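Local coordinates for VP5 (Halorubrum pleomorphic virus 2, PDB 6QGI), which probably acts as the envelope protein that fuses the membrane of this prokaryotic virus with that of its host, at residues Gly311-Asp325 with Phe339-Glu353. Numbering follows the deposited sequence.
Sequences GATLPGTFALTDASD and FSGDVYFTADMSLVE
Thr-317 and Ala-319 pair antiparallel with Thr-346 and Tyr-344 through two backbone hydrogen bonds each, and the strand axes 312-320 and 343-348 come within 4.6 Å. The 3-10 segment 349-351 interrupts the pairing, which resumes as a single bridge of Thr-313 with Glu-353. On one face, the edge of the Phe-345 ring meets the face of Phe-318, with centroids 4.9 Å apart and planes at 63°. With chi1 at -161°, Phe-345 swings its ring away from its own N and across Gly-316. Phe-345 CZ lies 3.3 Å from Gly-316 N. Leu-314 CG packs at the edge of this ring and 3.7 Å from Ala-347 CB. On the other face, Thr-321 CG2 meets the Tyr-344 ring edge in plane, with CE2 3.4 Å away. Tyr-344 OH is hydrogen-bonded to Asn-62 OD1. Beyond strand 312-320, Thr-321 OG1 accepts from Asp-342 N at 2.7 Å. The Asp-325 carboxylate takes Ser-340 N on OD1, from above its plane, and Gly-341 N on the syn lone pair of OD2. Asp-325 CB makes a CH-pi contact over one face of the Phe-339 ring. Strand 301-307 flanks strand 312-320. Backbone bonds join the strands, while two N-H groups, with a water near OD2, hold the Asp-325 carboxylate and probably favour its charged form.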
loop_
_atom_site.group_PDB
_atom_site.type_symbol
_atom_site.label_atom_id
_atom_site.label_comp_id
_atom_site.label_asym_id
_atom_site.label_seq_id
_atom_site.Cartn_x
_atom_site.Cartn_y
_atom_site.Cartn_z
ATOM N N GLY A 311 -19.731 -8.164 5.056
ATOM C CA GLY A 311 -20.474 -7.824 6.266
ATOM C C GLY A 311 -19.578 -7.548 7.458
ATOM O O GLY A 311 -20.054 -7.539 8.597
ATOM N N ALA A 312 -18.272 -7.316 7.204
ATOM C CA ALA A 312 -17.270 -7.048 8.235
ATOM C C ALA A 312 -17.371 -5.610 8.756
ATOM O O ALA A 312 -17.286 -4.657 7.976
ATOM C CB ALA A 312 -15.875 -7.323 7.698
ATOM N N THR A 313 -17.586 -5.470 10.081
ATOM C CA THR A 313 -17.710 -4.184 10.781
ATOM C C THR A 313 -16.364 -3.801 11.390
ATOM O O THR A 313 -15.711 -4.635 12.025
ATOM C CB THR A 313 -18.828 -4.214 11.837
ATOM O OG1 THR A 313 -18.656 -5.354 12.681
ATOM C CG2 THR A 313 -20.217 -4.225 11.222
ATOM N N LEU A 314 -15.944 -2.535 11.187
ATOM C CA LEU A 314 -14.649 -2.042 11.649
ATOM C C LEU A 314 -14.697 -0.546 12.047
ATOM O O LEU A 314 -15.035 0.298 11.209
ATOM C CB LEU A 314 -13.607 -2.280 10.528
ATOM C CG LEU A 314 -12.131 -1.985 10.804
ATOM C CD1 LEU A 314 -11.550 -2.917 11.871
ATOM C CD2 LEU A 314 -11.323 -2.116 9.537
ATOM N N PRO A 315 -14.329 -0.197 13.308
ATOM C CA PRO A 315 -14.323 1.223 13.707
ATOM C C PRO A 315 -12.974 1.901 13.429
ATOM O O PRO A 315 -11.925 1.364 13.787
ATOM C CB PRO A 315 -14.619 1.165 15.211
ATOM C CG PRO A 315 -14.239 -0.244 15.643
ATOM C CD PRO A 315 -13.911 -1.067 14.427
ATOM N N GLY A 316 -13.004 3.077 12.813
ATOM C CA GLY A 316 -11.776 3.804 12.510
ATOM C C GLY A 316 -11.938 5.170 11.881
ATOM O O GLY A 316 -13.054 5.635 11.636
ATOM N N THR A 317 -10.800 5.823 11.622
ATOM C CA THR A 317 -10.738 7.164 11.038
ATOM C C THR A 317 -10.381 7.100 9.552
ATOM O O THR A 317 -9.661 6.195 9.113
ATOM C CB THR A 317 -9.746 8.047 11.806
ATOM O OG1 THR A 317 -8.525 7.331 11.996
ATOM C CG2 THR A 317 -10.297 8.516 13.152
ATOM N N PHE A 318 -10.891 8.083 8.790
ATOM C CA PHE A 318 -10.703 8.210 7.352
ATOM C C PHE A 318 -9.609 9.190 6.955
ATOM O O PHE A 318 -9.356 10.199 7.626
ATOM C CB PHE A 318 -11.999 8.664 6.671
ATOM C CG PHE A 318 -13.069 7.620 6.502
ATOM C CD1 PHE A 318 -12.969 6.651 5.512
ATOM C CD2 PHE A 318 -14.221 7.653 7.279
ATOM C CE1 PHE A 318 -13.983 5.708 5.330
ATOM C CE2 PHE A 318 -15.233 6.714 7.094
ATOM C CZ PHE A 318 -15.108 5.748 6.122
ATOM N N ALA A 319 -9.002 8.882 5.810
ATOM C CA ALA A 319 -8.004 9.673 5.114
ATOM C C ALA A 319 -8.363 9.643 3.644
ATOM O O ALA A 319 -8.689 8.574 3.113
ATOM C CB ALA A 319 -6.610 9.112 5.356
ATOM N N LEU A 320 -8.407 10.813 3.009
ATOM C CA LEU A 320 -8.741 10.904 1.594
ATOM C C LEU A 320 -7.629 11.600 0.857
ATOM O O LEU A 320 -7.189 12.657 1.311
ATOM C CB LEU A 320 -10.058 11.679 1.391
ATOM C CG LEU A 320 -11.385 11.060 1.856
ATOM C CD1 LEU A 320 -12.530 11.906 1.391
ATOM C CD2 LEU A 320 -11.625 9.703 1.254
ATOM N N THR A 321 -7.170 11.022 -0.274
ATOM C CA THR A 321 -6.134 11.646 -1.108
ATOM C C THR A 321 -6.753 12.882 -1.776
ATOM O O THR A 321 -6.098 13.915 -1.921
ATOM C CB THR A 321 -5.568 10.664 -2.141
ATOM O OG1 THR A 321 -6.606 10.298 -3.037
ATOM C CG2 THR A 321 -4.945 9.428 -1.514
ATOM N N ASP A 322 -8.037 12.761 -2.151
ATOM C CA ASP A 322 -8.832 13.811 -2.768
ATOM C C ASP A 322 -10.106 14.023 -1.943
ATOM O O ASP A 322 -11.061 13.248 -2.067
ATOM C CB ASP A 322 -9.156 13.432 -4.225
ATOM C CG ASP A 322 -9.664 14.561 -5.095
ATOM O OD1 ASP A 322 -9.983 15.641 -4.547
ATOM O OD2 ASP A 322 -9.736 14.372 -6.324
ATOM N N ALA A 323 -10.117 15.074 -1.097
ATOM C CA ALA A 323 -11.247 15.402 -0.222
ATOM C C ALA A 323 -12.521 15.759 -1.014
ATOM O O ALA A 323 -13.577 15.957 -0.412
ATOM C CB ALA A 323 -10.868 16.532 0.715
ATOM N N SER A 324 -12.412 15.819 -2.369
ATOM C CA SER A 324 -13.493 16.077 -3.335
ATOM C C SER A 324 -14.482 14.919 -3.331
ATOM O O SER A 324 -15.667 15.107 -3.601
ATOM C CB SER A 324 -12.918 16.277 -4.731
ATOM O OG SER A 324 -13.919 16.560 -5.690
ATOM N N ASP A 325 -13.989 13.716 -3.004
ATOM C CA ASP A 325 -14.789 12.504 -2.829
ATOM C C ASP A 325 -15.658 12.696 -1.595
ATOM O O ASP A 325 -16.824 12.287 -1.580
ATOM C CB ASP A 325 -13.875 11.277 -2.688
ATOM C CG ASP A 325 -12.882 11.071 -3.821
ATOM O OD1 ASP A 325 -13.012 11.748 -4.856
ATOM O OD2 ASP A 325 -11.978 10.229 -3.670
ATOM N N PHE A 339 -14.501 6.947 -6.820
ATOM C CA PHE A 339 -13.778 8.073 -6.231
ATOM C C PHE A 339 -12.600 8.487 -7.094
ATOM O O PHE A 339 -11.904 7.624 -7.625
ATOM C CB PHE A 339 -13.307 7.733 -4.810
ATOM C CG PHE A 339 -14.397 7.502 -3.787
ATOM C CD1 PHE A 339 -15.705 7.894 -4.037
ATOM C CD2 PHE A 339 -14.109 6.939 -2.559
ATOM C CE1 PHE A 339 -16.712 7.667 -3.098
ATOM C CE2 PHE A 339 -15.121 6.699 -1.622
ATOM C CZ PHE A 339 -16.411 7.074 -1.894
ATOM N N SER A 340 -12.387 9.809 -7.241
ATOM C CA SER A 340 -11.283 10.380 -8.025
ATOM C C SER A 340 -9.921 10.008 -7.419
ATOM O O SER A 340 -8.969 9.753 -8.158
ATOM C CB SER A 340 -11.412 11.899 -8.113
ATOM O OG SER A 340 -12.650 12.297 -8.677
ATOM N N GLY A 341 -9.855 9.989 -6.089
ATOM C CA GLY A 341 -8.652 9.633 -5.354
ATOM C C GLY A 341 -8.753 8.286 -4.671
ATOM O O GLY A 341 -9.587 7.458 -5.045
ATOM N N ASP A 342 -7.889 8.053 -3.672
ATOM C CA ASP A 342 -7.832 6.822 -2.894
ATOM C C ASP A 342 -8.329 7.047 -1.466
ATOM O O ASP A 342 -8.104 8.111 -0.884
ATOM C CB ASP A 342 -6.411 6.243 -2.891
ATOM C CG ASP A 342 -5.936 5.734 -4.243
ATOM O OD1 ASP A 342 -6.673 4.945 -4.877
ATOM O OD2 ASP A 342 -4.820 6.113 -4.659
ATOM N N VAL A 343 -9.033 6.037 -0.923
ATOM C CA VAL A 343 -9.596 6.047 0.434
ATOM C C VAL A 343 -8.727 5.224 1.366
ATOM O O VAL A 343 -8.495 4.048 1.094
ATOM C CB VAL A 343 -11.058 5.525 0.488
ATOM C CG1 VAL A 343 -11.634 5.638 1.900
ATOM C CG2 VAL A 343 -11.934 6.259 -0.495
ATOM N N TYR A 344 -8.293 5.829 2.483
ATOM C CA TYR A 344 -7.520 5.144 3.513
ATOM C C TYR A 344 -8.357 5.048 4.794
ATOM O O TYR A 344 -9.272 5.853 5.000
ATOM C CB TYR A 344 -6.158 5.817 3.753
ATOM C CG TYR A 344 -5.259 5.772 2.535
ATOM C CD1 TYR A 344 -4.540 4.625 2.218
ATOM C CD2 TYR A 344 -5.162 6.861 1.676
ATOM C CE1 TYR A 344 -3.745 4.561 1.077
ATOM C CE2 TYR A 344 -4.357 6.815 0.540
ATOM C CZ TYR A 344 -3.653 5.661 0.243
ATOM O OH TYR A 344 -2.849 5.605 -0.868
ATOM N N PHE A 345 -8.102 4.010 5.607
ATOM C CA PHE A 345 -8.847 3.771 6.838
ATOM C C PHE A 345 -7.920 3.229 7.923
ATOM O O PHE A 345 -7.410 2.112 7.803
ATOM C CB PHE A 345 -10.029 2.816 6.580
ATOM C CG PHE A 345 -11.123 2.820 7.625
ATOM C CD1 PHE A 345 -12.012 3.886 7.722
ATOM C CD2 PHE A 345 -11.306 1.729 8.468
ATOM C CE1 PHE A 345 -13.039 3.878 8.669
ATOM C CE2 PHE A 345 -12.336 1.720 9.414
ATOM C CZ PHE A 345 -13.202 2.789 9.500
ATOM N N THR A 346 -7.668 4.054 8.958
ATOM C CA THR A 346 -6.824 3.707 10.099
ATOM C C THR A 346 -7.735 3.149 11.175
ATOM O O THR A 346 -8.600 3.866 11.684
ATOM C CB THR A 346 -6.010 4.916 10.564
ATOM O OG1 THR A 346 -5.339 5.480 9.434
ATOM C CG2 THR A 346 -5.002 4.557 11.656
ATOM N N ALA A 347 -7.570 1.859 11.491
ATOM C CA ALA A 347 -8.410 1.167 12.462
ATOM C C ALA A 347 -7.652 0.130 13.256
ATOM O O ALA A 347 -6.625 -0.378 12.809
ATOM C CB ALA A 347 -9.562 0.489 11.737
ATOM N N ASP A 348 -8.195 -0.212 14.430
ATOM C CA ASP A 348 -7.646 -1.266 15.273
ATOM C C ASP A 348 -8.247 -2.576 14.770
ATOM O O ASP A 348 -9.435 -2.845 14.998
ATOM C CB ASP A 348 -7.936 -1.016 16.770
ATOM C CG ASP A 348 -7.362 -2.063 17.708
ATOM O OD1 ASP A 348 -6.712 -3.002 17.219
ATOM O OD2 ASP A 348 -7.569 -1.941 18.931
ATOM N N MET A 349 -7.423 -3.373 14.050
ATOM C CA MET A 349 -7.811 -4.656 13.454
ATOM C C MET A 349 -8.292 -5.652 14.506
ATOM O O MET A 349 -9.038 -6.571 14.172
ATOM C CB MET A 349 -6.656 -5.268 12.639
ATOM C CG MET A 349 -6.237 -4.421 11.447
ATOM S SD MET A 349 -7.553 -4.160 10.233
ATOM C CE MET A 349 -7.389 -2.400 9.950
ATOM N N SER A 350 -7.914 -5.437 15.780
ATOM C CA SER A 350 -8.336 -6.265 16.905
ATOM C C SER A 350 -9.847 -6.085 17.198
ATOM O O SER A 350 -10.431 -6.886 17.935
ATOM C CB SER A 350 -7.508 -5.944 18.146
ATOM O OG SER A 350 -7.586 -6.989 19.101
ATOM N N LEU A 351 -10.474 -5.050 16.598
ATOM C CA LEU A 351 -11.889 -4.749 16.800
ATOM C C LEU A 351 -12.773 -5.179 15.601
ATOM O O LEU A 351 -13.976 -4.888 15.610
ATOM C CB LEU A 351 -12.088 -3.253 17.120
ATOM C CG LEU A 351 -11.470 -2.745 18.438
ATOM C CD1 LEU A 351 -11.500 -1.236 18.511
ATOM C CD2 LEU A 351 -12.159 -3.344 19.661
ATOM N N VAL A 352 -12.206 -5.923 14.618
ATOM C CA VAL A 352 -12.962 -6.422 13.461
ATOM C C VAL A 352 -14.019 -7.456 13.936
ATOM O O VAL A 352 -13.708 -8.378 14.698
ATOM C CB VAL A 352 -12.055 -6.978 12.318
ATOM C CG1 VAL A 352 -11.385 -8.306 12.688
ATOM C CG2 VAL A 352 -12.828 -7.105 11.004
ATOM N N GLU A 353 -15.272 -7.242 13.521
ATOM C CA GLU A 353 -16.420 -8.098 13.831
ATOM C C GLU A 353 -17.183 -8.415 12.549
ATOM O O GLU A 353 -16.884 -7.839 11.501
ATOM C CB GLU A 353 -17.348 -7.406 14.843
ATOM C CG GLU A 353 -17.092 -7.767 16.290
ATOM C CD GLU A 353 -18.187 -7.279 17.217
ATOM O OE1 GLU A 353 -18.245 -6.056 17.482
ATOM O OE2 GLU A 353 -18.996 -8.120 17.672
HETATM O O HOH W 1 -9.627 10.445 -2.070
#